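Local coordinates for amidohydrolase 3 domain-containing protein (Pyrococcus furiosus, PDB 3ICJ) that probably hydrolyses carbon-nitrogen bonds other than peptide bonds, as a zinc-binding member of the amidohydrolase family, at residues E123-V126 and E127-K131; G196-E200 and R201-E205. All blocks are in the same frame, centred on the assembly; numbering follows the deposited sequence.

Interaction 1: residues E123-V126 and E127-K131; sequences EELV and ERVKK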
loop_
_atom_site.group_PDB
_atom_site.type_symbol
_atom_site.label_atom_id
_atom_site.label_comp_id
_atom_site.label_asym_id
_atom_site.label_seq_id
_atom_site.Cartn_x
_atom_site.Cartn_y
_atom_site.Cartn_z
ATOM N N GLU A 123 23.990 -4.571 -25.678
ATOM C CA GLU A 123 24.854 -3.390 -25.595
ATOM C C GLU A 123 24.148 -2.247 -24.868
ATOM O O GLU A 123 24.742 -1.639 -23.973
ATOM C CB GLU A 123 25.296 -2.922 -26.996
ATOM C CG GLU A 123 26.312 -3.838 -27.724
ATOM C CD GLU A 123 25.749 -5.222 -28.113
ATOM O OE1 GLU A 123 24.558 -5.324 -28.501
ATOM O OE2 GLU A 123 26.502 -6.216 -28.017
ATOM N N GLU A 124 22.932 -1.926 -25.266
ATOM C CA GLU A 124 22.149 -0.946 -24.595
ATOM C C GLU A 124 21.701 -1.314 -23.161
ATOM O O GLU A 124 21.629 -0.478 -22.278
ATOM C CB GLU A 124 20.949 -0.570 -25.449
ATOM C CG GLU A 124 19.807 -0.011 -24.666
ATOM C CD GLU A 124 19.091 1.077 -25.399
ATOM O OE1 GLU A 124 19.267 2.255 -25.030
ATOM O OE2 GLU A 124 18.343 0.750 -26.339
ATOM N N LEU A 125 21.401 -2.590 -22.971
ATOM C CA LEU A 125 21.057 -3.082 -21.639
ATOM C C LEU A 125 22.225 -2.877 -20.694
ATOM O O LEU A 125 22.035 -2.389 -19.582
ATOM C CB LEU A 125 20.632 -4.561 -21.654
ATOM C CG LEU A 125 20.182 -5.184 -20.316
ATOM C CD1 LEU A 125 18.962 -6.074 -20.490
ATOM C CD2 LEU A 125 21.309 -5.961 -19.638
ATOM N N VAL A 126 23.420 -3.260 -21.138
ATOM C CA VAL A 126 24.646 -3.083 -20.352
ATOM C C VAL A 126 24.927 -1.594 -20.029
ATOM O O VAL A 126 25.277 -1.271 -18.884
ATOM C CB VAL A 126 25.868 -3.815 -21.017
ATOM C CG1 VAL A 126 27.216 -3.300 -20.502
ATOM C CG2 VAL A 126 25.765 -5.319 -20.797
ATOM N N GLU A 127 24.727 -0.709 -21.015
ATOM C CA GLU A 127 24.843 0.756 -20.821
ATOM C C GLU A 127 23.873 1.327 -19.791
ATOM O O GLU A 127 24.250 2.190 -18.989
ATOM C CB GLU A 127 24.666 1.528 -22.144
ATOM C CG GLU A 127 25.930 2.190 -22.676
ATOM C CD GLU A 127 26.779 1.259 -23.527
ATOM O OE1 GLU A 127 27.312 0.259 -22.988
ATOM O OE2 GLU A 127 26.924 1.537 -24.741
ATOM N N ARG A 128 22.625 0.860 -19.830
ATOM C CA ARG A 128 21.592 1.356 -18.920
ATOM C C ARG A 128 21.852 0.898 -17.487
ATOM O O ARG A 128 21.660 1.673 -16.551
ATOM C CB ARG A 128 20.197 0.935 -19.387
ATOM C CG ARG A 128 19.752 1.597 -20.683
ATOM C CD ARG A 128 18.725 2.694 -20.469
ATOM N NE ARG A 128 17.368 2.149 -20.433
ATOM C CZ ARG A 128 16.608 1.936 -21.506
ATOM N NH1 ARG A 128 15.390 1.436 -21.349
ATOM N NH2 ARG A 128 17.052 2.217 -22.730
ATOM N N VAL A 129 22.314 -0.344 -17.334
ATOM C CA VAL A 129 22.670 -0.905 -16.028
ATOM C C VAL A 129 23.867 -0.154 -15.426
ATOM O O VAL A 129 23.835 0.221 -14.251
ATOM C CB VAL A 129 22.911 -2.450 -16.082
ATOM C CG1 VAL A 129 23.283 -3.003 -14.719
ATOM C CG2 VAL A 129 21.676 -3.165 -16.549
ATOM N N LYS A 130 24.887 0.108 -16.246
ATOM C CA LYS A 130 26.078 0.855 -15.812
ATOM C C LYS A 130 25.758 2.253 -15.287
ATOM O O LYS A 130 26.493 2.777 -14.450
ATOM C CB LYS A 130 27.114 0.956 -16.939
ATOM C CG LYS A 130 28.105 -0.198 -17.011
ATOM C CD LYS A 130 29.011 -0.038 -18.227
ATOM C CE LYS A 130 29.956 -1.224 -18.394
ATOM N NZ LYS A 130 30.734 -1.143 -19.669
ATOM N N LYS A 131 24.662 2.847 -15.772
ATOM C CA LYS A 131 24.218 4.177 -15.329
ATOM C C LYS A 131 23.421 4.173 -14.016
ATOM O O LYS A 131 22.877 5.206 -13.630
ATOM C CB LYS A 131 23.401 4.879 -16.422
ATOM C CG LYS A 131 24.206 5.416 -17.579
ATOM C CD LYS A 131 23.341 6.315 -18.454
ATOM C CE LYS A 131 24.178 7.230 -19.331
ATOM N NZ LYS A 131 24.827 6.478 -20.441
#
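Arg128 reaches back one helical turn to Glu124 and illustrates how an i to i+4 pair can be joined through both backbone and side chain. Its N donates to Glu124 O at 3.0 Å, and its CB lies 3.5 Å from that same oxygen. With CG anti to the carbonyl carbon (chi1 -68°), the chain stays beside its own N, and CG packs 3.2 Å from Glu124 O. Bends at chi2 and chi3 then turn the guanidinium: NE donates to Asp115 O, while NH2 forms a salt bridge to Glu124 OE1 at 3.2 Å whose hydrogen bond is weak and strongly bent; OE1 sits at the guanidinium edge near its plane, with the carboxylate plane turned 75° from it. Helix 122-130 is the crossover of a beta-alpha-beta unit between strands 114-115 and 137-142, so the Asp115 bond ties it to the first of these. An alanine in place of Glu124 would probably leave Arg128 NH2 without its carboxylate partner and this end of the guanidinium less firmly fixed. On the buried side, the Leu125 and Val129 side chains lie side by side, Leu125 CD2 4.2 Å from Val129 CG2, and both touch Leu165 of strand 163-167. Toward solvent, Lys130 stretches out beside Val126, Lys130 CE 4.0 Å from Val126 CG1.

Interaction 2: residues G196-E200 and R201-E205; sequences GIVRE and RALEE
Val198 packs on Ala202 and Leu203 where a strand gives way to a helix, a compact example of a chain turning through roughly a right angle within a few residues. The approach begins at Gly196, whose positive phi (72°) suits a glycine; Gly196 and Ile197 both face Asp192, forming a G1 beta bulge. At Val198 the two methyls part company: CG1 lies 4.3 Å from Ala202 CB, while CG2, placed between the backbone N and the carbonyl carbon, meets Leu203 CB at 3.9 Å and Leu203 CD1 at 4.0 Å. The Val198 and Leu203 side chains cross at about a right angle. Arg199 divides its labour. Its side chain leaves the backbone on the side away from the helix, and at its end the guanidinium forms a salt bridge with Asp192 and a hydrogen bond to Lys189 O, whereas the carbonyl oxygen of Arg199 accepts from Leu203 N at 3.2 Å, the donor standing well above the carbonyl plane, and weakly from Ala202 N. Glu200, with a positive phi, makes the turn; its O receives Glu204 N at 3.2 Å in a nearly straight bond lying in the carbonyl plane. Over the first helical turn the Glu204 carboxylate lies against one face of the Arg201 guanidinium in a salt bridge whose very short apparent length is doubtful. The short axes of strand and helix pass 5.7 Å apart at 102°. Strand 197-199 pairs antiparallel with strand 172-175, and helix 200-214 sets Leu203 over Ala173 of that strand and over Phe164 and Tyr166 of strand 163-167.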
loop_
_atom_site.group_PDB
_atom_site.type_symbol
_atom_site.label_atom_id
_atom_site.label_comp_id
_atom_site.label_asym_id
_atom_site.label_seq_id
_atom_site.Cartn_x
_atom_site.Cartn_y
_atom_site.Cartn_z
ATOM N N GLY A 196 23.225 -17.441 -14.370
ATOM C CA GLY A 196 22.804 -16.502 -13.330
ATOM C C GLY A 196 21.310 -16.223 -13.379
ATOM O O GLY A 196 20.862 -15.149 -12.976
ATOM N N ILE A 197 20.541 -17.187 -13.884
ATOM C CA ILE A 197 19.101 -17.017 -14.042
ATOM C C ILE A 197 18.334 -17.758 -12.928
ATOM O O ILE A 197 18.601 -18.929 -12.658
ATOM C CB ILE A 197 18.650 -17.424 -15.488
ATOM C CG1 ILE A 197 19.057 -16.326 -16.483
ATOM C CG2 ILE A 197 17.142 -17.750 -15.553
ATOM C CD1 ILE A 197 19.003 -16.723 -17.944
ATOM N N VAL A 198 17.378 -17.081 -12.307
ATOM C CA VAL A 198 16.521 -17.701 -11.305
ATOM C C VAL A 198 15.035 -17.644 -11.639
ATOM O O VAL A 198 14.562 -16.697 -12.235
ATOM C CB VAL A 198 16.731 -17.107 -9.905
ATOM C CG1 VAL A 198 18.062 -17.523 -9.339
ATOM C CG2 VAL A 198 16.595 -15.612 -9.941
ATOM N N ARG A 199 14.317 -18.679 -11.235
ATOM C CA ARG A 199 12.900 -18.812 -11.518
ATOM C C ARG A 199 12.159 -19.163 -10.242
ATOM O O ARG A 199 12.756 -19.622 -9.295
ATOM C CB ARG A 199 12.665 -19.919 -12.546
ATOM C CG ARG A 199 13.252 -19.639 -13.895
ATOM C CD ARG A 199 13.173 -20.841 -14.806
ATOM N NE ARG A 199 14.029 -21.924 -14.360
ATOM C CZ ARG A 199 15.281 -22.101 -14.756
ATOM N NH1 ARG A 199 15.836 -21.266 -15.615
ATOM N NH2 ARG A 199 15.974 -23.117 -14.287
ATOM N N GLU A 200 10.847 -18.958 -10.245
ATOM C CA GLU A 200 9.965 -19.539 -9.248
ATOM C C GLU A 200 10.514 -19.444 -7.836
ATOM O O GLU A 200 10.699 -18.362 -7.322
ATOM C CB GLU A 200 9.611 -20.980 -9.601
ATOM C CG GLU A 200 8.813 -21.104 -10.864
ATOM C CD GLU A 200 8.412 -22.534 -11.179
ATOM O OE1 GLU A 200 8.559 -23.409 -10.310
ATOM O OE2 GLU A 200 7.940 -22.779 -12.302
ATOM N N ARG A 201 10.769 -20.595 -7.220
ATOM C CA ARG A 201 11.139 -20.644 -5.811
ATOM C C ARG A 201 12.428 -19.871 -5.552
ATOM O O ARG A 201 12.525 -19.111 -4.588
ATOM C CB ARG A 201 11.294 -22.094 -5.349
ATOM C CG ARG A 201 10.026 -22.700 -4.769
ATOM C CD ARG A 201 8.785 -22.059 -5.369
ATOM N NE ARG A 201 7.843 -21.627 -4.340
ATOM C CZ ARG A 201 6.849 -20.770 -4.549
ATOM N NH1 ARG A 201 6.664 -20.248 -5.755
ATOM N NH2 ARG A 201 6.040 -20.433 -3.555
ATOM N N ALA A 202 13.415 -20.071 -6.419
ATOM C CA ALA A 202 14.769 -19.610 -6.156
ATOM C C ALA A 202 14.854 -18.110 -6.295
ATOM O O ALA A 202 15.655 -17.463 -5.657
ATOM C CB ALA A 202 15.740 -20.276 -7.073
ATOM N N LEU A 203 13.992 -17.571 -7.133
ATOM C CA LEU A 203 13.798 -16.124 -7.230
ATOM C C LEU A 203 13.161 -15.535 -5.957
ATOM O O LEU A 203 13.635 -14.520 -5.448
ATOM C CB LEU A 203 12.962 -15.759 -8.464
ATOM C CG LEU A 203 12.447 -14.317 -8.582
ATOM C CD1 LEU A 203 13.572 -13.293 -8.697
ATOM C CD2 LEU A 203 11.575 -14.207 -9.773
ATOM N N GLU A 204 12.092 -16.165 -5.472
ATOM C CA GLU A 204 11.480 -15.823 -4.179
ATOM C C GLU A 204 12.489 -15.840 -3.030
ATOM O O GLU A 204 12.536 -14.904 -2.239
ATOM C CB GLU A 204 10.327 -16.770 -3.848
ATOM C CG GLU A 204 9.021 -16.474 -4.559
ATOM C CD GLU A 204 7.987 -17.585 -4.370
ATOM O OE1 GLU A 204 7.987 -18.247 -3.305
ATOM O OE2 GLU A 204 7.170 -17.803 -5.292
ATOM N N GLU A 205 13.290 -16.904 -2.950
ATOM C CA GLU A 205 14.384 -17.022 -1.970
ATOM C C GLU A 205 15.486 -15.958 -2.164
ATOM O O GLU A 205 15.987 -15.407 -1.180
ATOM C CB GLU A 205 14.962 -18.450 -1.981
ATOM C CG GLU A 205 16.334 -18.649 -1.318
ATOM C CD GLU A 205 16.288 -18.893 0.198
ATOM O OE1 GLU A 205 17.231 -19.540 0.706
ATOM O OE2 GLU A 205 15.337 -18.452 0.888
#

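In the fold
From the N terminus, the chain first reaches interaction 1, within the helix that follows strand 114-115 and precedes strand 137-142. It then passes through strands 163-167, 172-175 and 191-192 before interaction 2, at the passage from strand 197-199 into helix 200-214. Both contacts are local and follow in series, neither nesting nor crossing, and neither closes a long loop. Their centres lie about 23 Å apart and the contacts do not touch, yet both are built around one six-stranded mixed sheet, interaction 1 on a helix packed against it. Strand 163-167 links them: Val163 and Leu165 meet the helix of interaction 1, while the alternating Phe164 and Tyr166 meet that of interaction 2, consistent with helices on opposite faces, away from the zinc site.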